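Local coordinates for dual specificity protein phosphatase 18 (Homo sapiens, PDB 2ESB) that removes phosphate from tyrosine, serine and threonine residues of proteins, and prefers phosphotyrosine and doubly phosphorylated MAP kinase peptides over phosphothreonine ones, at residues V33-K38 / R99-C104; A117-Y122 / H131-S136; M125-A130 / G146-L151. One frame throughout, in Å; residues are numbered along the deposited sequence.

Contact 1: V33-K38 / R99-C104; sequences VAANNK and RTLLHC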
ATOM      1  N   VAL A  33       5.816 -12.174  -6.793  1.00 14.93           N
ATOM      2  CA  VAL A  33       6.513 -12.663  -7.971  1.00 13.34           C
ATOM      3  C   VAL A  33       7.178 -11.524  -8.742  1.00 14.76           C
ATOM      4  O   VAL A  33       8.373 -11.565  -9.055  1.00 15.22           O
ATOM      5  CB  VAL A  33       5.549 -13.376  -8.932  1.00 16.87           C
ATOM      6  CG1 VAL A  33       6.321 -13.908 -10.129  1.00 18.88           C
ATOM      7  CG2 VAL A  33       4.823 -14.498  -8.207  1.00 15.89           C
ATOM      8  N   ALA A  34       6.386 -10.508  -9.047  1.00 16.46           N
ATOM      9  CA  ALA A  34       6.858  -9.365  -9.802  1.00 16.75           C
ATOM     10  C   ALA A  34       7.979  -8.639  -9.086  1.00 16.24           C
ATOM     11  O   ALA A  34       8.903  -8.134  -9.720  1.00 15.40           O
ATOM     12  CB  ALA A  34       5.698  -8.412 -10.063  1.00 15.95           C
ATOM     13  N   ALA A  35       7.892  -8.609  -7.760  1.00  8.78           N
ATOM     14  CA  ALA A  35       8.866  -7.921  -6.926  1.00 15.71           C
ATOM     15  C   ALA A  35      10.293  -8.457  -7.045  1.00 13.22           C
ATOM     16  O   ALA A  35      11.238  -7.779  -6.665  1.00 16.62           O
ATOM     17  CB  ALA A  35       8.411  -7.968  -5.471  1.00 15.92           C
ATOM     18  N   ASN A  36      10.447  -9.676  -7.551  1.00 14.25           N
ATOM     19  CA  ASN A  36      11.777 -10.256  -7.723  1.00 15.96           C
ATOM     20  C   ASN A  36      12.100 -10.464  -9.205  1.00 14.56           C
ATOM     21  O   ASN A  36      13.026 -11.199  -9.555  1.00 17.37           O
ATOM     22  CB  ASN A  36      11.886 -11.586  -6.975  1.00 12.27           C
ATOM     23  CG  ASN A  36      11.920 -11.407  -5.469  1.00 20.07           C
ATOM     24  OD1 ASN A  36      11.396 -12.236  -4.725  1.00 18.87           O
ATOM     25  ND2 ASN A  36      12.544 -10.330  -5.011  1.00  9.60           N
ATOM     26  N   ASN A  37      11.324  -9.814 -10.066  1.00 15.53           N
ATOM     27  CA  ASN A  37      11.522  -9.882 -11.515  1.00 15.92           C
ATOM     28  C   ASN A  37      12.467  -8.732 -11.868  1.00 15.31           C
ATOM     29  O   ASN A  37      12.044  -7.579 -12.007  1.00 15.44           O
ATOM     30  CB  ASN A  37      10.193  -9.683 -12.235  1.00 13.09           C
ATOM     31  CG  ASN A  37      10.319  -9.816 -13.741  1.00 21.56           C
ATOM     32  OD1 ASN A  37      11.321  -9.425 -14.335  1.00 16.37           O
ATOM     33  ND2 ASN A  37       9.284 -10.353 -14.368  1.00 21.32           N
ATOM     34  N   LYS A  38      13.749  -9.046 -12.016  1.00 12.65           N
ATOM     35  CA  LYS A  38      14.751  -8.028 -12.308  1.00 17.15           C
ATOM     36  C   LYS A  38      14.416  -7.137 -13.511  1.00 22.09           C
ATOM     37  O   LYS A  38      14.489  -5.911 -13.419  1.00 17.69           O
ATOM     38  CB  LYS A  38      16.114  -8.693 -12.510  1.00 16.31           C
ATOM     39  CG  LYS A  38      17.284  -7.728 -12.604  1.00 16.27           C
ATOM     40  CD  LYS A  38      18.576  -8.515 -12.808  1.00 24.37           C
ATOM     41  CE  LYS A  38      19.811  -7.627 -12.865  1.00 25.60           C
ATOM     42  NZ  LYS A  38      21.017  -8.469 -13.080  1.00 20.87           N
ATOM     43  N   ARG A  99      11.839   5.809  -7.779  1.00 12.26           N
ATOM     44  CA  ARG A  99      10.493   5.243  -7.841  1.00 13.09           C
ATOM     45  C   ARG A  99      10.401   4.083  -6.853  1.00 13.97           C
ATOM     46  O   ARG A  99      11.336   3.295  -6.706  1.00 10.17           O
ATOM     47  CB  ARG A  99      10.174   4.751  -9.254  1.00 12.48           C
ATOM     48  CG  ARG A  99      10.193   5.853 -10.295  1.00 16.70           C
ATOM     49  CD  ARG A  99       9.652   5.368 -11.632  1.00 20.71           C
ATOM     50  NE  ARG A  99       9.951   6.340 -12.682  1.00 17.67           N
ATOM     51  CZ  ARG A  99       9.457   6.303 -13.913  1.00 29.79           C
ATOM     52  NH1 ARG A  99       8.621   5.337 -14.265  1.00 33.11           N
ATOM     53  NH2 ARG A  99       9.809   7.232 -14.796  1.00 22.69           N
ATOM     54  N   THR A 100       9.256   3.973  -6.197  1.00 13.27           N
ATOM     55  CA  THR A 100       9.064   2.940  -5.196  1.00 11.74           C
ATOM     56  C   THR A 100       8.055   1.866  -5.576  1.00 15.68           C
ATOM     57  O   THR A 100       6.997   2.166  -6.132  1.00 11.68           O
ATOM     58  CB  THR A 100       8.586   3.582  -3.867  1.00 12.51           C
ATOM     59  OG1 THR A 100       9.528   4.580  -3.445  1.00 12.67           O
ATOM     60  CG2 THR A 100       8.437   2.536  -2.778  1.00 14.59           C
ATOM     61  N   LEU A 101       8.403   0.612  -5.275  1.00 12.80           N
ATOM     62  CA  LEU A 101       7.499  -0.512  -5.468  1.00  9.86           C
ATOM     63  C   LEU A 101       7.122  -1.001  -4.079  1.00 13.16           C
ATOM     64  O   LEU A 101       7.992  -1.371  -3.270  1.00 10.46           O
ATOM     65  CB  LEU A 101       8.144  -1.695  -6.222  1.00  9.77           C
ATOM     66  CG  LEU A 101       7.329  -3.008  -6.161  1.00 16.34           C
ATOM     67  CD1 LEU A 101       5.981  -2.852  -6.902  1.00  9.32           C
ATOM     68  CD2 LEU A 101       8.128  -4.159  -6.780  1.00 12.95           C
ATOM     69  N   LEU A 102       5.830  -0.964  -3.787  1.00 10.76           N
ATOM     70  CA  LEU A 102       5.311  -1.486  -2.534  1.00  9.12           C
ATOM     71  C   LEU A 102       4.763  -2.851  -2.928  1.00 13.04           C
ATOM     72  O   LEU A 102       4.006  -2.932  -3.885  1.00 15.87           O
ATOM     73  CB  LEU A 102       4.121  -0.662  -2.039  1.00 11.38           C
ATOM     74  CG  LEU A 102       4.315   0.525  -1.112  1.00 15.58           C
ATOM     75  CD1 LEU A 102       2.968   1.239  -0.946  1.00 16.13           C
ATOM     76  CD2 LEU A 102       4.866   0.029   0.235  1.00  9.08           C
ATOM     77  N   HIS A 103       5.127  -3.913  -2.211  1.00  9.06           N
ATOM     78  CA  HIS A 103       4.580  -5.233  -2.512  1.00 12.28           C
ATOM     79  C   HIS A 103       4.413  -6.051  -1.236  1.00 13.46           C
ATOM     80  O   HIS A 103       4.984  -5.738  -0.191  1.00 10.22           O
ATOM     81  CB  HIS A 103       5.484  -6.007  -3.483  1.00 11.56           C
ATOM     82  CG  HIS A 103       6.673  -6.651  -2.831  1.00 15.43           C
ATOM     83  ND1 HIS A 103       6.627  -7.915  -2.281  1.00 15.13           N
ATOM     84  CD2 HIS A 103       7.946  -6.212  -2.660  1.00 11.77           C
ATOM     85  CE1 HIS A 103       7.820  -8.229  -1.806  1.00  9.31           C
ATOM     86  NE2 HIS A 103       8.638  -7.215  -2.023  1.00 13.19           N
ATOM     87  N   CYS A 104       3.591  -7.082  -1.322  1.00  8.35           N
ATOM     88  CA  CYS A 104       3.404  -7.990  -0.207  1.00 12.10           C
ATOM     89  C   CYS A 104       3.382  -9.362  -0.887  1.00 12.99           C
ATOM     90  O   CYS A 104       4.141  -9.571  -1.844  1.00 14.13           O
ATOM     91  CB  CYS A 104       2.121  -7.658   0.586  1.00  7.63           C
ATOM     92  SG  CYS A 104       0.594  -7.386  -0.349  1.00 13.95           S
TER
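Ala35 points its CB methyl at the middle of one face of the His103 imidazole, at the point where the central strand 100-103 of the dual-specificity phosphatase fold runs into the signature loop that begins with Cys104. The CB lies 3.4 Å from the centroid of the His103 ring and only 11° off the ring normal, a CH-pi contact. Of the ring atoms, CD2 of His103 is closest to Ala35 CB, at 3.3 Å. The imidazole reaches this place because its CG sits between the backbone N and the carbonyl carbon (chi1 80°). Two residues back on the same side of the strand, Leu101 extends one branch to the same alanine: its CD2 stands 3.8 Å from Ala35 CA and touches the methyl as well. The loop 33-38, which joins strand 27-30 to helix 38-43, thus rests one small residue on two strand side chains. Cys104 is the predicted phosphocysteine nucleophile, consistent with the histidine before it bordering the catalytic site. Asn58 ND2 is hydrogen-bonded to His103 NE2, while at the other nitrogen the ring is fixed in rotation by a nearly straight bond: His103 ND1 donates to Cys104 O over 3.0 Å at 170°, with the acceptor close to the ring plane.

Contact 2: A117-Y122 / H131-S136; sequences AYLMKY and HTWTKS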
ATOM      1  N   ALA A 117      -2.683   4.928   2.641  1.00 12.11           N
ATOM      2  CA  ALA A 117      -2.223   5.883   3.639  1.00 14.42           C
ATOM      3  C   ALA A 117      -1.363   6.946   2.974  1.00 16.66           C
ATOM      4  O   ALA A 117      -1.494   8.142   3.261  1.00 12.95           O
ATOM      5  CB  ALA A 117      -1.419   5.165   4.750  1.00 13.70           C
ATOM      6  N   TYR A 118      -0.483   6.512   2.081  1.00 13.34           N
ATOM      7  CA  TYR A 118       0.391   7.447   1.385  1.00  8.76           C
ATOM      8  C   TYR A 118      -0.400   8.455   0.549  1.00 12.24           C
ATOM      9  O   TYR A 118      -0.134   9.663   0.606  1.00 13.57           O
ATOM     10  CB  TYR A 118       1.372   6.685   0.491  1.00 12.75           C
ATOM     11  CG  TYR A 118       2.071   7.566  -0.519  1.00 12.66           C
ATOM     12  CD1 TYR A 118       3.099   8.434  -0.136  1.00 11.65           C
ATOM     13  CD2 TYR A 118       1.661   7.577  -1.847  1.00 11.25           C
ATOM     14  CE1 TYR A 118       3.689   9.300  -1.061  1.00 17.45           C
ATOM     15  CE2 TYR A 118       2.242   8.428  -2.776  1.00 11.88           C
ATOM     16  CZ  TYR A 118       3.249   9.289  -2.378  1.00 20.75           C
ATOM     17  OH  TYR A 118       3.782  10.158  -3.296  1.00 18.49           O
ATOM     18  N   LEU A 119      -1.365   7.963  -0.229  1.00 10.99           N
ATOM     19  CA  LEU A 119      -2.172   8.843  -1.075  1.00 11.99           C
ATOM     20  C   LEU A 119      -2.914   9.900  -0.262  1.00 16.15           C
ATOM     21  O   LEU A 119      -3.004  11.056  -0.678  1.00 13.38           O
ATOM     22  CB  LEU A 119      -3.174   8.036  -1.904  1.00 13.08           C
ATOM     23  CG  LEU A 119      -2.571   7.170  -3.012  1.00 13.40           C
ATOM     24  CD1 LEU A 119      -3.655   6.337  -3.686  1.00 12.33           C
ATOM     25  CD2 LEU A 119      -1.883   8.070  -4.034  1.00 14.75           C
ATOM     26  N   MET A 120      -3.440   9.519   0.898  1.00 15.76           N
ATOM     27  CA  MET A 120      -4.147  10.494   1.723  1.00 17.45           C
ATOM     28  C   MET A 120      -3.194  11.565   2.232  1.00 16.89           C
ATOM     29  O   MET A 120      -3.512  12.757   2.222  1.00 14.88           O
ATOM     30  CB  MET A 120      -4.816   9.828   2.933  1.00 15.27           C
ATOM     31  CG  MET A 120      -5.993   8.925   2.598  1.00 15.48           C
ATOM     32  SD  MET A 120      -6.948   8.506   4.090  1.00 18.18           S
ATOM     33  CE  MET A 120      -5.785   7.390   4.920  1.00 13.11           C
ATOM     34  N   LYS A 121      -2.019  11.143   2.680  1.00 11.51           N
ATOM     35  CA  LYS A 121      -1.072  12.097   3.225  1.00 15.29           C
ATOM     36  C   LYS A 121      -0.395  12.987   2.203  1.00 20.79           C
ATOM     37  O   LYS A 121      -0.245  14.184   2.437  1.00 15.66           O
ATOM     38  CB  LYS A 121      -0.002  11.384   4.058  1.00 12.70           C
ATOM     39  CG  LYS A 121       0.922  12.360   4.776  1.00 13.76           C
ATOM     40  CD  LYS A 121       1.944  11.690   5.685  1.00 14.13           C
ATOM     41  CE  LYS A 121       2.756  12.763   6.459  1.00 21.48           C
ATOM     42  NZ  LYS A 121       3.610  12.179   7.559  1.00 18.16           N
ATOM     43  N   TYR A 122      -0.005  12.432   1.062  1.00 14.14           N
ATOM     44  CA  TYR A 122       0.710  13.240   0.078  1.00 15.64           C
ATOM     45  C   TYR A 122      -0.002  13.678  -1.193  1.00 18.17           C
ATOM     46  O   TYR A 122       0.542  14.477  -1.956  1.00 16.78           O
ATOM     47  CB  TYR A 122       2.021  12.540  -0.291  1.00 13.39           C
ATOM     48  CG  TYR A 122       3.062  12.690   0.783  1.00 13.08           C
ATOM     49  CD1 TYR A 122       3.265  11.689   1.724  1.00 13.57           C
ATOM     50  CD2 TYR A 122       3.799  13.871   0.900  1.00 13.63           C
ATOM     51  CE1 TYR A 122       4.174  11.856   2.762  1.00 14.65           C
ATOM     52  CE2 TYR A 122       4.710  14.048   1.937  1.00 20.82           C
ATOM     53  CZ  TYR A 122       4.887  13.034   2.864  1.00 15.20           C
ATOM     54  OH  TYR A 122       5.761  13.194   3.909  1.00 18.21           O
ATOM     55  N   HIS A 131      -9.044   5.146  -2.339  1.00 12.17           N
ATOM     56  CA  HIS A 131      -9.416   3.773  -2.669  1.00 10.61           C
ATOM     57  C   HIS A 131      -9.923   3.640  -4.114  1.00 12.30           C
ATOM     58  O   HIS A 131      -9.533   2.719  -4.835  1.00 12.87           O
ATOM     59  CB  HIS A 131     -10.487   3.236  -1.704  1.00 16.96           C
ATOM     60  CG  HIS A 131     -10.995   1.875  -2.079  1.00 17.69           C
ATOM     61  ND1 HIS A 131     -12.109   1.691  -2.868  1.00 16.33           N
ATOM     62  CD2 HIS A 131     -10.473   0.641  -1.871  1.00  9.97           C
ATOM     63  CE1 HIS A 131     -12.250   0.402  -3.138  1.00 16.24           C
ATOM     64  NE2 HIS A 131     -11.269  -0.256  -2.546  1.00 13.38           N
ATOM     65  N   THR A 132     -10.795   4.551  -4.537  1.00 12.65           N
ATOM     66  CA  THR A 132     -11.329   4.503  -5.900  1.00 14.44           C
ATOM     67  C   THR A 132     -10.181   4.541  -6.903  1.00 10.95           C
ATOM     68  O   THR A 132     -10.148   3.772  -7.870  1.00 15.05           O
ATOM     69  CB  THR A 132     -12.261   5.698  -6.180  1.00 22.16           C
ATOM     70  OG1 THR A 132     -13.297   5.729  -5.189  1.00 18.61           O
ATOM     71  CG2 THR A 132     -12.895   5.580  -7.575  1.00 16.52           C
ATOM     72  N   TRP A 133      -9.239   5.442  -6.663  1.00 14.06           N
ATOM     73  CA  TRP A 133      -8.079   5.586  -7.533  1.00 13.57           C
ATOM     74  C   TRP A 133      -7.224   4.317  -7.541  1.00 13.71           C
ATOM     75  O   TRP A 133      -6.896   3.789  -8.602  1.00 15.23           O
ATOM     76  CB  TRP A 133      -7.220   6.778  -7.078  1.00 11.18           C
ATOM     77  CG  TRP A 133      -5.927   6.917  -7.869  1.00 12.44           C
ATOM     78  CD1 TRP A 133      -4.707   6.351  -7.573  1.00 16.20           C
ATOM     79  CD2 TRP A 133      -5.763   7.585  -9.125  1.00 14.46           C
ATOM     80  NE1 TRP A 133      -3.793   6.625  -8.580  1.00 16.49           N
ATOM     81  CE2 TRP A 133      -4.420   7.379  -9.542  1.00 15.84           C
ATOM     82  CE3 TRP A 133      -6.618   8.336  -9.943  1.00 15.49           C
ATOM     83  CZ2 TRP A 133      -3.922   7.897 -10.742  1.00 15.33           C
ATOM     84  CZ3 TRP A 133      -6.117   8.852 -11.138  1.00 25.18           C
ATOM     85  CH2 TRP A 133      -4.783   8.629 -11.523  1.00 26.39           C
ATOM     86  N   THR A 134      -6.870   3.821  -6.361  1.00 13.18           N
ATOM     87  CA  THR A 134      -6.019   2.633  -6.293  1.00 11.11           C
ATOM     88  C   THR A 134      -6.687   1.419  -6.920  1.00 11.39           C
ATOM     89  O   THR A 134      -6.052   0.659  -7.666  1.00 15.48           O
ATOM     90  CB  THR A 134      -5.592   2.337  -4.827  1.00 12.19           C
ATOM     91  OG1 THR A 134      -4.902   3.481  -4.297  1.00 13.88           O
ATOM     92  CG2 THR A 134      -4.648   1.136  -4.770  1.00 11.81           C
ATOM     93  N   LYS A 135      -7.972   1.243  -6.631  1.00 14.09           N
ATOM     94  CA  LYS A 135      -8.746   0.127  -7.178  1.00 15.15           C
ATOM     95  C   LYS A 135      -8.770   0.215  -8.714  1.00 12.49           C
ATOM     96  O   LYS A 135      -8.744  -0.809  -9.410  1.00 15.11           O
ATOM     97  CB  LYS A 135     -10.169   0.172  -6.601  1.00 18.67           C
ATOM     98  CG  LYS A 135     -11.165  -0.771  -7.245  1.00 33.49           C
ATOM     99  CD  LYS A 135     -11.209  -2.102  -6.551  1.00 38.63           C
ATOM    100  CE  LYS A 135     -12.375  -2.920  -7.074  1.00 46.27           C
ATOM    101  NZ  LYS A 135     -12.434  -4.245  -6.425  1.00 51.19           N
ATOM    102  N   SER A 136      -8.818   1.434  -9.242  1.00 16.98           N
ATOM    103  CA  SER A 136      -8.809   1.627 -10.695  1.00 17.03           C
ATOM    104  C   SER A 136      -7.455   1.197 -11.251  1.00 17.00           C
ATOM    105  O   SER A 136      -7.378   0.638 -12.340  1.00 16.70           O
ATOM    106  CB  SER A 136      -9.051   3.092 -11.064  1.00 20.10           C
ATOM    107  OG  SER A 136     -10.344   3.507 -10.662  1.00 36.84           O
TER
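This is a small helix-to-helix packing contact in the helical half of the phosphatase domain, where one leucine of helix 110-122 meets two neighbouring residues of helix 127-137. Leu119 does the touching with a single methyl, CD1, which makes a tight approach of 3.2 Å to Thr134 OG1 and stands 4.0 Å from Trp133 CD1. With CG anti to the carbonyl carbon (chi1 -70°), the leucine side chain is carried across to the other helix; it meets the tryptophan side chain at about a right angle, its methyl lying obliquely to the indole. The threonine hydroxyl is not left to the methyl alone, since Thr134 OG1 is hydrogen-bonded to Ala130 O one turn earlier in its own helix. Trp133 likewise has a polar partner elsewhere: its NE1 bonds to Ile23 O, tying this helix to the edge strand 21-24 of the sheet. Cys115 and Leu116 of helix 110-122 also lie against Thr134. Both polar groups beside the leucine are therefore engaged away from it, and what joins the two helices here is van der Waals packing of a methyl against a hydroxyl oxygen and an indole carbon, without directional bonding.

Contact 3: M125-A130 / G146-L151; sequences MSLLDA and GFWEQL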
ATOM      1  N   MET A 125      -5.925  13.232  -0.755  1.00 13.90           N
ATOM      2  CA  MET A 125      -7.109  12.480  -1.151  1.00 21.66           C
ATOM      3  C   MET A 125      -7.843  11.912   0.051  1.00 18.89           C
ATOM      4  O   MET A 125      -7.223  11.519   1.035  1.00 17.23           O
ATOM      5  CB  MET A 125      -6.726  11.329  -2.087  1.00 20.28           C
ATOM      6  CG  MET A 125      -6.228  11.783  -3.455  1.00 25.93           C
ATOM      7  SD  MET A 125      -5.574  10.425  -4.452  1.00 24.43           S
ATOM      8  CE  MET A 125      -7.007   9.938  -5.345  1.00 19.64           C
ATOM      9  N   SER A 126      -9.168  11.891  -0.023  1.00 15.26           N
ATOM     10  CA  SER A 126      -9.961  11.313   1.054  1.00 20.40           C
ATOM     11  C   SER A 126      -9.697   9.809   0.964  1.00 18.19           C
ATOM     12  O   SER A 126      -9.233   9.329  -0.078  1.00 15.55           O
ATOM     13  CB  SER A 126     -11.444  11.576   0.815  1.00 15.29           C
ATOM     14  OG  SER A 126     -11.843  10.958  -0.391  1.00 13.77           O
ATOM     15  N   LEU A 127      -9.979   9.068   2.036  1.00 14.65           N
ATOM     16  CA  LEU A 127      -9.775   7.626   2.012  1.00 17.10           C
ATOM     17  C   LEU A 127     -10.595   7.047   0.866  1.00 14.20           C
ATOM     18  O   LEU A 127     -10.131   6.178   0.125  1.00 13.96           O
ATOM     19  CB  LEU A 127     -10.198   6.983   3.346  1.00 12.96           C
ATOM     20  CG  LEU A 127     -10.043   5.452   3.458  1.00 18.90           C
ATOM     21  CD1 LEU A 127      -8.602   5.036   3.095  1.00 14.01           C
ATOM     22  CD2 LEU A 127     -10.386   4.990   4.889  1.00 12.14           C
ATOM     23  N   LEU A 128     -11.818   7.538   0.706  1.00 14.79           N
ATOM     24  CA  LEU A 128     -12.680   7.050  -0.370  1.00 15.70           C
ATOM     25  C   LEU A 128     -12.050   7.284  -1.749  1.00 12.86           C
ATOM     26  O   LEU A 128     -12.007   6.371  -2.587  1.00 14.75           O
ATOM     27  CB  LEU A 128     -14.050   7.743  -0.312  1.00 13.85           C
ATOM     28  CG  LEU A 128     -15.060   7.387  -1.415  1.00 23.91           C
ATOM     29  CD1 LEU A 128     -15.370   5.903  -1.372  1.00 15.02           C
ATOM     30  CD2 LEU A 128     -16.342   8.195  -1.234  1.00 25.21           C
ATOM     31  N   ASP A 129     -11.565   8.500  -1.989  1.00 14.93           N
ATOM     32  CA  ASP A 129     -10.963   8.807  -3.291  1.00 17.84           C
ATOM     33  C   ASP A 129      -9.653   8.055  -3.492  1.00 13.16           C
ATOM     34  O   ASP A 129      -9.337   7.628  -4.602  1.00 14.44           O
ATOM     35  CB  ASP A 129     -10.740  10.318  -3.463  1.00 15.97           C
ATOM     36  CG  ASP A 129     -12.048  11.090  -3.665  1.00 25.51           C
ATOM     37  OD1 ASP A 129     -13.086  10.458  -3.958  1.00 26.30           O
ATOM     38  OD2 ASP A 129     -12.040  12.334  -3.537  1.00 19.83           O
ATOM     39  N   ALA A 130      -8.891   7.884  -2.422  1.00 16.51           N
ATOM     40  CA  ALA A 130      -7.642   7.138  -2.534  1.00 11.13           C
ATOM     41  C   ALA A 130      -7.973   5.695  -2.915  1.00 12.52           C
ATOM     42  O   ALA A 130      -7.270   5.075  -3.716  1.00 11.15           O
ATOM     43  CB  ALA A 130      -6.890   7.181  -1.203  1.00 12.62           C
ATOM     44  N   GLY A 146      -9.403  -5.113   9.416  1.00 14.53           N
ATOM     45  CA  GLY A 146      -8.646  -4.444  10.463  1.00 13.93           C
ATOM     46  C   GLY A 146      -7.853  -3.277   9.879  1.00 18.96           C
ATOM     47  O   GLY A 146      -7.718  -2.220  10.497  1.00 15.32           O
ATOM     48  N   PHE A 147      -7.312  -3.467   8.681  1.00 15.92           N
ATOM     49  CA  PHE A 147      -6.554  -2.398   8.041  1.00 17.78           C
ATOM     50  C   PHE A 147      -7.509  -1.248   7.692  1.00 13.41           C
ATOM     51  O   PHE A 147      -7.133  -0.082   7.745  1.00 16.44           O
ATOM     52  CB  PHE A 147      -5.848  -2.927   6.781  1.00 12.90           C
ATOM     53  CG  PHE A 147      -4.737  -3.921   7.068  1.00 13.61           C
ATOM     54  CD1 PHE A 147      -4.176  -4.673   6.036  1.00 13.98           C
ATOM     55  CD2 PHE A 147      -4.247  -4.090   8.363  1.00 10.28           C
ATOM     56  CE1 PHE A 147      -3.139  -5.584   6.286  1.00 14.53           C
ATOM     57  CE2 PHE A 147      -3.213  -4.993   8.631  1.00 14.64           C
ATOM     58  CZ  PHE A 147      -2.656  -5.743   7.592  1.00 12.38           C
ATOM     59  N   TRP A 148      -8.749  -1.574   7.341  1.00 17.69           N
ATOM     60  CA  TRP A 148      -9.716  -0.530   7.034  1.00 12.33           C
ATOM     61  C   TRP A 148      -9.970   0.326   8.277  1.00 13.34           C
ATOM     62  O   TRP A 148      -9.987   1.555   8.200  1.00 12.86           O
ATOM     63  CB  TRP A 148     -11.025  -1.130   6.512  1.00 10.83           C
ATOM     64  CG  TRP A 148     -10.983  -1.380   5.036  1.00 13.01           C
ATOM     65  CD1 TRP A 148     -10.920  -2.585   4.405  1.00 11.36           C
ATOM     66  CD2 TRP A 148     -10.962  -0.384   4.006  1.00 19.67           C
ATOM     67  NE1 TRP A 148     -10.856  -2.405   3.041  1.00 17.25           N
ATOM     68  CE2 TRP A 148     -10.880  -1.061   2.771  1.00 15.53           C
ATOM     69  CE3 TRP A 148     -11.002   1.022   4.010  1.00 12.48           C
ATOM     70  CZ2 TRP A 148     -10.837  -0.382   1.542  1.00 18.76           C
ATOM     71  CZ3 TRP A 148     -10.957   1.698   2.788  1.00 23.34           C
ATOM     72  CH2 TRP A 148     -10.875   0.995   1.573  1.00 17.55           C
ATOM     73  N   GLU A 149     -10.151  -0.315   9.427  1.00 13.79           N
ATOM     74  CA  GLU A 149     -10.370   0.432  10.668  1.00 14.17           C
ATOM     75  C   GLU A 149      -9.161   1.337  10.933  1.00 10.12           C
ATOM     76  O   GLU A 149      -9.299   2.480  11.381  1.00  9.54           O
ATOM     77  CB  GLU A 149     -10.541  -0.528  11.852  1.00 18.17           C
ATOM     78  CG  GLU A 149     -11.850  -1.296  11.885  1.00 31.72           C
ATOM     79  CD  GLU A 149     -11.788  -2.506  12.813  1.00 43.82           C
ATOM     80  OE1 GLU A 149     -11.172  -2.395  13.896  1.00 54.04           O
ATOM     81  OE2 GLU A 149     -12.358  -3.562  12.463  1.00 45.37           O
ATOM     82  N   GLN A 150      -7.967   0.810  10.678  1.00 16.28           N
ATOM     83  CA  GLN A 150      -6.748   1.586  10.878  1.00 15.04           C
ATOM     84  C   GLN A 150      -6.681   2.766   9.912  1.00 15.77           C
ATOM     85  O   GLN A 150      -6.274   3.873  10.294  1.00 13.93           O
ATOM     86  CB  GLN A 150      -5.519   0.689  10.716  1.00 14.17           C
ATOM     87  CG  GLN A 150      -5.300  -0.231  11.918  1.00 20.19           C
ATOM     88  CD  GLN A 150      -4.283  -1.319  11.639  1.00 19.80           C
ATOM     89  OE1 GLN A 150      -3.220  -1.052  11.093  1.00 17.20           O
ATOM     90  NE2 GLN A 150      -4.602  -2.553  12.023  1.00 14.25           N
ATOM     91  N   LEU A 151      -7.088   2.532   8.668  1.00 16.49           N
ATOM     92  CA  LEU A 151      -7.081   3.588   7.646  1.00 15.98           C
ATOM     93  C   LEU A 151      -8.118   4.669   7.962  1.00 11.98           C
ATOM     94  O   LEU A 151      -7.877   5.857   7.758  1.00 13.22           O
ATOM     95  CB  LEU A 151      -7.339   2.988   6.259  1.00 10.81           C
ATOM     96  CG  LEU A 151      -6.167   2.203   5.661  1.00 13.85           C
ATOM     97  CD1 LEU A 151      -6.640   1.423   4.437  1.00 17.15           C
ATOM     98  CD2 LEU A 151      -5.037   3.156   5.284  1.00 15.34           C
TER
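A chi1 of 180° swings the fork of Leu127 away from its own backbone N, and a chi2 of 53° completes the turn that brings the branched end to helix 145-159, where it meets both Trp148 and Leu151. Trp148 reaches back with its six-membered ring: CG is anti to the carbonyl carbon (chi1 -86°), and the indole lies with CZ3 3.9 Å from Leu127 CG. The leucine thus comes to the edge of the indole, near its plane, and does not lie over a face. Its CD2 methyl touches CZ3 too and goes on to Leu151, 3.8 Å from Leu151 C and 3.9 Å from Leu151 CB. The CD1 methyl also touches Leu151 CB, at 4.0 Å, so both methyls of the fork face that carbon, the two leucine side chains crossing at about a right angle. Leu127 is the first residue of helix 127-137, whose start is secured by Ser126 at the N-cap: Asp129 N donates to Ser126 OG over 2.9 Å. Glu155 of helix 145-159 accepts from Leu127 N, a polar tie between the two helices beside the apolar one. Around the indole, His131 and Tyr178 add their rings, and the hydroxyl of Tyr178 bonds to Trp148 NE1. An alanine here would lack both methyls and is likely to open a gap beside the CZ3 edge of Trp148 and Leu151 CB. Between these three side chains the chemistry is purely apolar, so the fit depends on the shape of one branched residue, while the indole's polar atom is satisfied by Tyr178.

Overall arrangement
The three contacts follow the chain from the sheet into the helices of one catalytic domain. Contact 1 closes on strand 100-103 before contact 2 opens on helix 110-122, the next regular element; their centres are about 18 Å apart, on opposite sides of the chain's centre. Contacts 2 and 3 share helix 127-137 and alternate along the sequence, with centres about 8 Å apart, and they touch through Met120 against Met125 and Leu127, and through His131 against Trp148. Helices 110-122, 127-137 and 145-159 therefore pack as one bundle, whereas contact 1, about 23 Å from contact 3 between centres, seats a loop against the strand leading to the predicted nucleophile.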